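Local structure of NAD-dependent L-serine dehydrogenase (Pseudomonas aeruginosa, 3OBB) at residues Thr136-Glu144 with Pro165-Asn176; Asp236-Met246 with Tyr282-Lys292. The protein catalyses the NAD-dependent oxidation of L-serine and methyl-L-serine, acts weakly on beta-hydroxyisobutyrate, and is possibly involved in serine catabolism. All coordinates share one frame; numbering follows the deposited sequence. Where two conformers were deposited one is given.

Contact 1 is buried and joins two parts of the fold. It sets strand 135-140 of the NAD-binding Rossmann domain against the start of the long helix 168-196. Contact 2 lies in the helical C-terminal domain and is only partly buried. It joins loops next to helices 243-260 and 291-294, and its F287 and S288 touch M184 further along helix 168-196. The centres are 26 Å apart. The chemistry differs with place. Contact 1 rests on glycine backbones and one selenomethionine, with no clear hydrogen bond across it. Contact 2 has five firm hydrogen bonds across it, a salt bridge between D236 and R285, and an aromatic pair.

Contact 1: Thr136-Glu144 with Pro165-Asn176; sequences TFMVGGDAE and PDGAGQVAKVCN
M138 carries the side-chain part of this contact and lies against the start of helix 168-196. It is a selenomethionine. Its CG stands beside the backbone N (chi1 -59°), and the chain runs out straight from there. This carries M138 SE along the helix surface to 3.6 Å from K173 CA. M138 SE also lies 4.1 Å from A172 CB. Beyond it, M138 CE reaches 4.1 Å from N176 CG, and the two side chains cross at about a right angle.

Further along, backbone meets backbone. G169 CA comes 3.1 Å from M138 O in a CA-H...O contact. G140 CA lies 3.1 Å from P165 O. Neither glycine has a side chain, and the backbones approach directly here. The axes of 136-140 and 168-176 come within 5.9 Å, at 138°. P165-A168 form a type II turn leading into the helix. At this end D166 OD1, whose carboxylate is salt-bridged to R112, approaches G141 CA to 3.4 Å.

K173 is the active-site lysine. K173 CB touches M138 SE at 4.1 Å, but bends at chi2 and chi4 lead NZ away to V123 O and to OG1 of T98, an NAD(+)-binding residue.

Here the Rossmann-type domain meets the long helix 168-196 that opens the helical C-terminal domain. N176 bonds to S212 and G213 of the second subunit, and M138 packs on I207 of that subunit. Strand 135-140 runs between strands 117-124 and 159-164, and helix 101-112 touches D166, Q170 and V171.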
loop_
_atom_site.group_PDB
_atom_site.type_symbol
_atom_site.label_atom_id
_atom_site.label_comp_id
_atom_site.label_asym_id
_atom_site.label_seq_id
_atom_site.Cartn_x
_atom_site.Cartn_y
_atom_site.Cartn_z
ATOM N N THR A 136 13.469 -27.676 4.056
ATOM C CA THR A 136 13.873 -27.528 2.652
ATOM C C THR A 136 15.107 -26.647 2.550
ATOM O O THR A 136 15.252 -25.676 3.272
ATOM C CB THR A 136 12.708 -27.226 1.632
ATOM O OG1 THR A 136 13.052 -26.147 0.714
ATOM C CG2 THR A 136 11.437 -26.979 2.324
ATOM N N PHE A 137 16.029 -27.062 1.704
ATOM C CA PHE A 137 17.184 -26.258 1.458
ATOM C C PHE A 137 17.026 -25.629 0.117
ATOM O O PHE A 137 16.565 -26.277 -0.823
ATOM C CB PHE A 137 18.448 -27.112 1.500
ATOM C CG PHE A 137 18.810 -27.581 2.876
ATOM C CD1 PHE A 137 18.285 -28.773 3.381
ATOM C CD2 PHE A 137 19.676 -26.829 3.676
ATOM C CE1 PHE A 137 18.631 -29.234 4.639
ATOM C CE2 PHE A 137 20.032 -27.266 4.945
ATOM C CZ PHE A 137 19.518 -28.485 5.436
HETATM N N MSE A 138 17.436 -24.372 0.026
HETATM C CA MSE A 138 17.450 -23.643 -1.244
HETATM C C MSE A 138 18.883 -23.220 -1.521
HETATM O O MSE A 138 19.466 -22.407 -0.810
HETATM C CB MSE A 138 16.520 -22.442 -1.182
HETATM C CG MSE A 138 15.098 -22.836 -0.871
HETATM SE SE MSE A 138 13.976 -21.282 -0.574
HETATM C CE MSE A 138 12.297 -22.162 -0.137
ATOM N N VAL A 139 19.449 -23.805 -2.561
ATOM C CA VAL A 139 20.900 -23.883 -2.672
ATOM C C VAL A 139 21.411 -23.119 -3.881
ATOM O O VAL A 139 20.980 -23.386 -5.003
ATOM C CB VAL A 139 21.318 -25.360 -2.767
ATOM C CG1 VAL A 139 22.809 -25.512 -2.981
ATOM C CG2 VAL A 139 20.874 -26.095 -1.511
ATOM N N GLY A 140 22.317 -22.174 -3.654
ATOM C CA GLY A 140 23.074 -21.553 -4.729
ATOM C C GLY A 140 24.523 -22.017 -4.729
ATOM O O GLY A 140 25.089 -22.259 -3.666
ATOM N N GLY A 141 25.115 -22.132 -5.923
ATOM C CA GLY A 141 26.498 -22.596 -6.079
ATOM C C GLY A 141 26.699 -23.638 -7.163
ATOM O O GLY A 141 25.774 -23.965 -7.898
ATOM N N ASP A 142 27.926 -24.160 -7.249
ATOM C CA ASP A 142 28.310 -25.143 -8.271
ATOM C C ASP A 142 27.644 -26.486 -8.009
ATOM O O ASP A 142 27.575 -26.938 -6.865
ATOM C CB ASP A 142 29.836 -25.328 -8.314
ATOM C CG ASP A 142 30.576 -24.052 -8.679
ATOM O OD1 ASP A 142 31.820 -24.005 -8.524
ATOM O OD2 ASP A 142 29.924 -23.086 -9.128
ATOM N N ALA A 143 27.168 -27.107 -9.086
ATOM C CA ALA A 143 26.576 -28.441 -9.061
ATOM C C ALA A 143 27.512 -29.434 -8.369
ATOM O O ALA A 143 27.061 -30.284 -7.572
ATOM C CB ALA A 143 26.276 -28.884 -10.492
ATOM N N GLU A 144 28.811 -29.312 -8.692
ATOM C CA GLU A 144 29.881 -30.078 -8.040
ATOM C C GLU A 144 29.711 -30.059 -6.520
ATOM O O GLU A 144 29.574 -31.105 -5.883
ATOM C CB GLU A 144 31.263 -29.522 -8.463
ATOM C CG GLU A 144 32.466 -29.855 -7.538
ATOM C CD GLU A 144 32.791 -28.756 -6.500
ATOM O OE1 GLU A 144 33.287 -29.131 -5.375
ATOM O OE2 GLU A 144 32.559 -27.522 -6.798
ATOM N N PRO A 165 23.042 -20.327 -9.490
ATOM C CA PRO A 165 24.455 -20.130 -9.117
ATOM C C PRO A 165 24.646 -19.448 -7.738
ATOM O O PRO A 165 23.726 -19.452 -6.901
ATOM C CB PRO A 165 25.021 -19.283 -10.274
ATOM C CG PRO A 165 23.817 -18.503 -10.784
ATOM C CD PRO A 165 22.591 -19.362 -10.513
ATOM N N ASP A 166 25.829 -18.893 -7.503
ATOM C CA ASP A 166 26.154 -18.282 -6.222
ATOM C C ASP A 166 25.145 -17.237 -5.814
ATOM O O ASP A 166 24.852 -16.359 -6.596
ATOM C CB ASP A 166 27.525 -17.626 -6.293
ATOM C CG ASP A 166 28.648 -18.629 -6.347
ATOM O OD1 ASP A 166 28.402 -19.839 -6.145
ATOM O OD2 ASP A 166 29.783 -18.192 -6.553
ATOM N N GLY A 167 24.646 -17.323 -4.575
ATOM C CA GLY A 167 23.648 -16.375 -4.073
ATOM C C GLY A 167 22.182 -16.684 -4.379
ATOM O O GLY A 167 21.275 -16.054 -3.806
ATOM N N ALA A 168 21.941 -17.660 -5.261
ATOM C CA ALA A 168 20.583 -17.984 -5.751
ATOM C C ALA A 168 19.721 -18.634 -4.689
ATOM O O ALA A 168 18.486 -18.521 -4.727
ATOM C CB ALA A 168 20.654 -18.872 -6.955
ATOM N N GLY A 169 20.362 -19.299 -3.720
ATOM C CA GLY A 169 19.620 -19.872 -2.607
ATOM C C GLY A 169 19.021 -18.736 -1.804
ATOM O O GLY A 169 17.851 -18.781 -1.438
ATOM N N GLN A 170 19.811 -17.698 -1.525
ATOM C CA GLN A 170 19.260 -16.553 -0.785
ATOM C C GLN A 170 18.192 -15.879 -1.588
ATOM O O GLN A 170 17.250 -15.383 -1.007
ATOM C CB GLN A 170 20.326 -15.531 -0.387
ATOM C CG GLN A 170 21.463 -16.083 0.486
ATOM C CD GLN A 170 21.002 -16.660 1.820
ATOM O OE1 GLN A 170 19.902 -16.373 2.296
ATOM N NE2 GLN A 170 21.858 -17.459 2.435
ATOM N N VAL A 171 18.331 -15.812 -2.920
ATOM C CA VAL A 171 17.342 -15.094 -3.718
ATOM C C VAL A 171 16.016 -15.843 -3.604
ATOM O O VAL A 171 14.977 -15.228 -3.360
ATOM C CB VAL A 171 17.779 -14.885 -5.238
ATOM C CG1 VAL A 171 16.711 -14.176 -6.011
ATOM C CG2 VAL A 171 19.097 -14.065 -5.341
ATOM N N ALA A 172 16.056 -17.178 -3.761
ATOM C CA ALA A 172 14.836 -17.986 -3.752
ATOM C C ALA A 172 14.161 -17.836 -2.383
ATOM O O ALA A 172 12.930 -17.656 -2.306
ATOM C CB ALA A 172 15.162 -19.480 -4.095
ATOM N N LYS A 173 14.983 -17.842 -1.329
ATOM C CA LYS A 173 14.540 -17.761 0.070
ATOM C C LYS A 173 13.812 -16.456 0.379
ATOM O O LYS A 173 12.748 -16.460 1.003
ATOM C CB LYS A 173 15.730 -17.942 1.047
ATOM C CG LYS A 173 15.359 -17.810 2.549
ATOM C CD LYS A 173 14.334 -18.868 2.984
ATOM C CE LYS A 173 13.824 -18.635 4.407
ATOM N NZ LYS A 173 14.900 -18.765 5.454
ATOM N N VAL A 174 14.407 -15.337 -0.033
ATOM C CA VAL A 174 13.794 -14.052 0.224
ATOM C C VAL A 174 12.547 -13.812 -0.630
ATOM O O VAL A 174 11.641 -13.139 -0.195
ATOM C CB VAL A 174 14.805 -12.843 0.169
ATOM C CG1 VAL A 174 16.027 -13.084 1.143
ATOM C CG2 VAL A 174 15.231 -12.472 -1.301
ATOM N N CYS A 175 12.503 -14.341 -1.845
ATOM C CA CYS A 175 11.280 -14.254 -2.666
ATOM C C CYS A 175 10.151 -15.074 -2.020
ATOM O O CYS A 175 8.994 -14.619 -1.939
ATOM C CB CYS A 175 11.570 -14.806 -4.058
ATOM S SG CYS A 175 12.666 -13.685 -5.044
ATOM N N ASN A 176 10.505 -16.288 -1.580
ATOM C CA ASN A 176 9.557 -17.216 -0.995
ATOM C C ASN A 176 8.982 -16.638 0.277
ATOM O O ASN A 176 7.789 -16.655 0.439
ATOM C CB ASN A 176 10.198 -18.569 -0.673
ATOM C CG ASN A 176 9.236 -19.492 0.029
ATOM O OD1 ASN A 176 8.483 -20.209 -0.620
ATOM N ND2 ASN A 176 9.204 -19.432 1.386
#

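Contact 2: Asp236-Met246 with Tyr282-Lys292; sequences DYSGGFMAQLM and YAERDFSVVQK. With ACT (acetate ion), chain D.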
loop_
_atom_site.group_PDB
_atom_site.type_symbol
_atom_site.label_atom_id
_atom_site.label_comp_id
_atom_site.label_asym_id
_atom_site.label_seq_id
_atom_site.Cartn_x
_atom_site.Cartn_y
_atom_site.Cartn_z
ATOM N N ASP A 236 -2.582 -18.261 21.326
ATOM C CA ASP A 236 -2.225 -16.875 21.552
ATOM C C ASP A 236 -0.933 -16.468 20.828
ATOM O O ASP A 236 -0.143 -15.670 21.345
ATOM C CB ASP A 236 -2.060 -16.639 23.055
ATOM C CG ASP A 236 -3.008 -15.574 23.569
ATOM O OD1 ASP A 236 -3.078 -14.473 22.928
ATOM O OD2 ASP A 236 -3.713 -15.874 24.580
ATOM N N TYR A 237 -0.703 -17.048 19.655
ATOM C CA TYR A 237 0.462 -16.707 18.857
ATOM C C TYR A 237 1.787 -16.897 19.604
ATOM O O TYR A 237 2.734 -16.205 19.302
ATOM C CB TYR A 237 0.314 -15.269 18.309
ATOM C CG TYR A 237 -0.986 -15.120 17.543
ATOM C CD1 TYR A 237 -2.107 -14.598 18.166
ATOM C CD2 TYR A 237 -1.108 -15.581 16.226
ATOM C CE1 TYR A 237 -3.321 -14.492 17.505
ATOM C CE2 TYR A 237 -2.325 -15.458 15.533
ATOM C CZ TYR A 237 -3.426 -14.902 16.192
ATOM O OH TYR A 237 -4.640 -14.774 15.565
ATOM N N SER A 238 1.873 -17.857 20.534
ATOM C CA SER A 238 3.173 -18.200 21.140
ATOM C C SER A 238 3.915 -19.181 20.228
ATOM O O SER A 238 3.273 -19.996 19.543
ATOM C CB SER A 238 2.975 -18.859 22.509
ATOM O OG SER A 238 2.179 -20.039 22.361
ATOM N N GLY A 239 5.237 -19.107 20.220
ATOM C CA GLY A 239 6.084 -20.013 19.450
ATOM C C GLY A 239 6.027 -19.720 17.973
ATOM O O GLY A 239 5.857 -18.561 17.581
ATOM N N GLY A 240 6.127 -20.769 17.151
ATOM C CA GLY A 240 6.121 -20.629 15.694
ATOM C C GLY A 240 7.305 -19.841 15.136
ATOM O O GLY A 240 8.442 -20.132 15.421
ATOM N N PHE A 241 7.037 -18.827 14.340
ATOM C CA PHE A 241 8.101 -18.131 13.636
ATOM C C PHE A 241 7.908 -16.650 13.927
ATOM O O PHE A 241 6.929 -16.049 13.496
ATOM C CB PHE A 241 7.993 -18.468 12.141
ATOM C CG PHE A 241 8.925 -17.672 11.242
ATOM C CD1 PHE A 241 8.414 -16.886 10.237
ATOM C CD2 PHE A 241 10.310 -17.734 11.399
ATOM C CE1 PHE A 241 9.295 -16.148 9.351
ATOM C CE2 PHE A 241 11.158 -17.024 10.542
ATOM C CZ PHE A 241 10.623 -16.222 9.515
HETATM N N MSE A 242 8.840 -16.071 14.675
HETATM C CA MSE A 242 8.654 -14.745 15.245
HETATM C C MSE A 242 8.395 -13.696 14.179
HETATM O O MSE A 242 9.043 -13.678 13.132
HETATM C CB MSE A 242 9.908 -14.303 16.002
HETATM C CG MSE A 242 10.374 -15.228 17.091
HETATM SE SE MSE A 242 11.667 -14.335 18.286
HETATM C CE MSE A 242 12.672 -13.212 17.135
ATOM N N ALA A 243 7.482 -12.790 14.491
ATOM C CA ALA A 243 7.201 -11.633 13.648
ATOM C C ALA A 243 8.470 -10.847 13.347
ATOM O O ALA A 243 8.630 -10.296 12.246
ATOM C CB ALA A 243 6.146 -10.716 14.347
ATOM N N GLN A 244 9.365 -10.768 14.333
ATOM C CA GLN A 244 10.602 -9.992 14.169
ATOM C C GLN A 244 11.471 -10.606 13.077
ATOM O O GLN A 244 12.051 -9.872 12.263
ATOM C CB GLN A 244 11.374 -9.885 15.481
ATOM C CG GLN A 244 12.617 -9.021 15.388
ATOM C CD GLN A 244 13.336 -8.922 16.748
ATOM O OE1 GLN A 244 13.094 -9.733 17.653
ATOM N NE2 GLN A 244 14.238 -7.954 16.874
ATOM N N LEU A 245 11.530 -11.940 13.045
ATOM C CA LEU A 245 12.235 -12.677 11.992
ATOM C C LEU A 245 11.588 -12.531 10.603
ATOM O O LEU A 245 12.296 -12.362 9.588
ATOM C CB LEU A 245 12.343 -14.159 12.348
ATOM C CG LEU A 245 13.248 -14.507 13.536
ATOM C CD1 LEU A 245 13.195 -16.021 13.820
ATOM C CD2 LEU A 245 14.686 -14.023 13.296
HETATM N N MSE A 246 10.257 -12.614 10.545
HETATM C CA MSE A 246 9.569 -12.278 9.305
HETATM C C MSE A 246 9.908 -10.839 8.838
HETATM O O MSE A 246 10.139 -10.621 7.650
HETATM C CB MSE A 246 8.055 -12.458 9.452
HETATM C CG MSE A 246 7.279 -12.074 8.187
HETATM SE SE MSE A 246 7.963 -13.049 6.608
HETATM C CE MSE A 246 6.733 -14.499 6.856
ATOM N N TYR A 282 4.876 -7.037 19.594
ATOM C CA TYR A 282 4.636 -8.421 19.136
ATOM C C TYR A 282 5.831 -9.072 18.412
ATOM O O TYR A 282 5.661 -10.042 17.687
ATOM C CB TYR A 282 3.396 -8.493 18.219
ATOM C CG TYR A 282 2.090 -8.105 18.882
ATOM C CD1 TYR A 282 1.726 -8.650 20.120
ATOM C CD2 TYR A 282 1.219 -7.201 18.288
ATOM C CE1 TYR A 282 0.548 -8.281 20.772
ATOM C CE2 TYR A 282 0.010 -6.836 18.923
ATOM C CZ TYR A 282 -0.315 -7.386 20.170
ATOM O OH TYR A 282 -1.505 -7.083 20.822
ATOM N N ALA A 283 7.017 -8.516 18.573
ATOM C CA ALA A 283 8.238 -9.041 17.942
ATOM C C ALA A 283 8.435 -10.540 18.175
ATOM O O ALA A 283 8.799 -11.266 17.250
ATOM C CB ALA A 283 9.474 -8.252 18.432
ATOM N N GLU A 284 8.148 -11.031 19.375
ATOM C CA GLU A 284 8.374 -12.448 19.630
ATOM C C GLU A 284 7.144 -13.341 19.507
ATOM O O GLU A 284 7.211 -14.514 19.877
ATOM C CB GLU A 284 9.017 -12.682 21.003
ATOM C CG GLU A 284 10.239 -11.826 21.286
ATOM C CD GLU A 284 11.379 -12.621 21.896
ATOM O OE1 GLU A 284 11.148 -13.624 22.633
ATOM O OE2 GLU A 284 12.520 -12.221 21.624
ATOM N N ARG A 285 6.023 -12.804 19.011
ATOM C CA ARG A 285 4.868 -13.651 18.730
ATOM C C ARG A 285 5.079 -14.317 17.372
ATOM O O ARG A 285 5.899 -13.853 16.534
ATOM C CB ARG A 285 3.538 -12.860 18.782
ATOM C CG ARG A 285 3.269 -12.170 20.135
ATOM C CD ARG A 285 2.163 -12.894 20.946
ATOM N NE ARG A 285 1.680 -12.036 22.033
ATOM C CZ ARG A 285 0.433 -12.003 22.493
ATOM N NH1 ARG A 285 -0.508 -12.792 21.981
ATOM N NH2 ARG A 285 0.124 -11.171 23.484
ATOM N N ASP A 286 4.356 -15.413 17.151
ATOM C CA ASP A 286 4.358 -16.032 15.832
ATOM C C ASP A 286 3.868 -15.016 14.782
ATOM O O ASP A 286 2.957 -14.221 15.061
ATOM C CB ASP A 286 3.452 -17.256 15.806
ATOM C CG ASP A 286 3.263 -17.778 14.393
ATOM O OD1 ASP A 286 4.246 -18.391 13.879
ATOM O OD2 ASP A 286 2.166 -17.531 13.789
ATOM N N PHE A 287 4.446 -15.049 13.578
ATOM C CA PHE A 287 4.148 -14.024 12.576
ATOM C C PHE A 287 2.657 -13.977 12.190
ATOM O O PHE A 287 2.201 -12.967 11.692
ATOM C CB PHE A 287 5.053 -14.176 11.327
ATOM C CG PHE A 287 4.713 -15.371 10.462
ATOM C CD1 PHE A 287 4.797 -16.677 10.974
ATOM C CD2 PHE A 287 4.263 -15.189 9.145
ATOM C CE1 PHE A 287 4.481 -17.788 10.169
ATOM C CE2 PHE A 287 3.949 -16.279 8.328
ATOM C CZ PHE A 287 4.051 -17.581 8.832
ATOM N N SER A 288 1.887 -15.051 12.411
ATOM C CA SER A 288 0.437 -14.978 12.135
ATOM C C SER A 288 -0.338 -14.039 13.080
ATOM O O SER A 288 -1.514 -13.763 12.854
ATOM C CB SER A 288 -0.211 -16.381 12.006
ATOM O OG SER A 288 -0.280 -17.067 13.242
ATOM N N VAL A 289 0.342 -13.519 14.100
ATOM C CA VAL A 289 -0.178 -12.478 15.012
ATOM C C VAL A 289 -0.634 -11.221 14.248
ATOM O O VAL A 289 -1.422 -10.392 14.763
ATOM C CB VAL A 289 0.856 -12.121 16.115
ATOM C CG1 VAL A 289 1.968 -11.161 15.570
ATOM C CG2 VAL A 289 0.159 -11.532 17.336
ATOM N N VAL A 290 -0.219 -11.139 12.984
ATOM C CA VAL A 290 -0.704 -10.090 12.099
ATOM C C VAL A 290 -2.240 -10.077 12.097
ATOM O O VAL A 290 -2.829 -9.033 11.863
ATOM C CB VAL A 290 -0.063 -10.234 10.673
ATOM C CG1 VAL A 290 -0.694 -11.379 9.876
ATOM C CG2 VAL A 290 -0.088 -8.920 9.891
ATOM N N GLN A 291 -2.867 -11.233 12.378
ATOM C CA GLN A 291 -4.332 -11.340 12.549
ATOM C C GLN A 291 -4.912 -10.250 13.456
ATOM O O GLN A 291 -5.999 -9.760 13.209
ATOM C CB GLN A 291 -4.748 -12.742 13.075
ATOM C CG GLN A 291 -6.284 -13.038 12.996
ATOM C CD GLN A 291 -6.808 -13.048 11.559
ATOM O OE1 GLN A 291 -6.785 -14.071 10.887
ATOM N NE2 GLN A 291 -7.284 -11.904 11.091
ATOM N N LYS A 292 -4.175 -9.872 14.500
ATOM C CA LYS A 292 -4.624 -8.911 15.500
ATOM C C LYS A 292 -4.854 -7.494 14.931
ATOM O O LYS A 292 -5.698 -6.717 15.446
ATOM C CB LYS A 292 -3.596 -8.840 16.626
ATOM C CG LYS A 292 -3.535 -10.092 17.508
ATOM C CD LYS A 292 -2.903 -9.737 18.860
ATOM C CE LYS A 292 -2.710 -10.959 19.754
ATOM N NZ LYS A 292 -4.046 -11.222 20.374
HETATM C C ACT D . 6.245 -24.029 17.885
HETATM O O ACT D . 6.216 -22.913 18.443
HETATM O OXT ACT D . 5.628 -24.925 18.490
HETATM C CH3 ACT D . 6.953 -24.309 16.587
HETATM O O HOH W 1 7.580 -16.550 18.323
HETATM O O HOH W 2 13.646 -10.329 19.931
#
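Backbone hydrogen bonds tie Y237 and F241-Q244 to A283-F287. Y237 O accepts from D286 N at 2.8 Å. F241 O accepts from F287 N at 2.7 Å. R285 O takes A243 N, and A283 O takes Q244 N. M242 and D286 form a single beta bridge. M242 is also the N-cap residue of helix 243-260.

The D286 carboxylate bonds on both oxygens. Its CG is anti to the backbone N (chi1 171°), which turns the carboxylate toward the glycine loop. D286 OD1 uses its anti lone pair for F241 N at 2.9 Å and also bonds to Y221 OH. D286 OD2 accepts from S288 N, which sits above the carboxylate plane. This bond makes an Asx turn at the start of the 3-10 segment 287-289. Both segments belong to the helical C-terminal domain of this dehydrogenase family. The loop leading into helix 243-260 runs close to the cofactor site: F241 is near K248, which binds NAD(+).

At the exposed edge, D236 OD1 and R285 NH1 form a salt bridge of 3.2 Å. The hydrogen bonds from R285 NH1 to D236 OD1 and to D236 O are both weak. Water 1 links G239 O to E284 O. Y237 OH bonds to P223 O and Q298 NE2.

In the ring and apolar packing, F241 sets its edge to the face of F287, with planes 75° apart. M246 CE comes 3.4 Å from F287 CD2. V289 CA lies over one face of the Y237 ring, 3.8 Å from its centroid, in a CH-pi contact. S288 OG lies at the edge of this ring, in plane. Q291 CB touches Y237 OH at 3.2 Å.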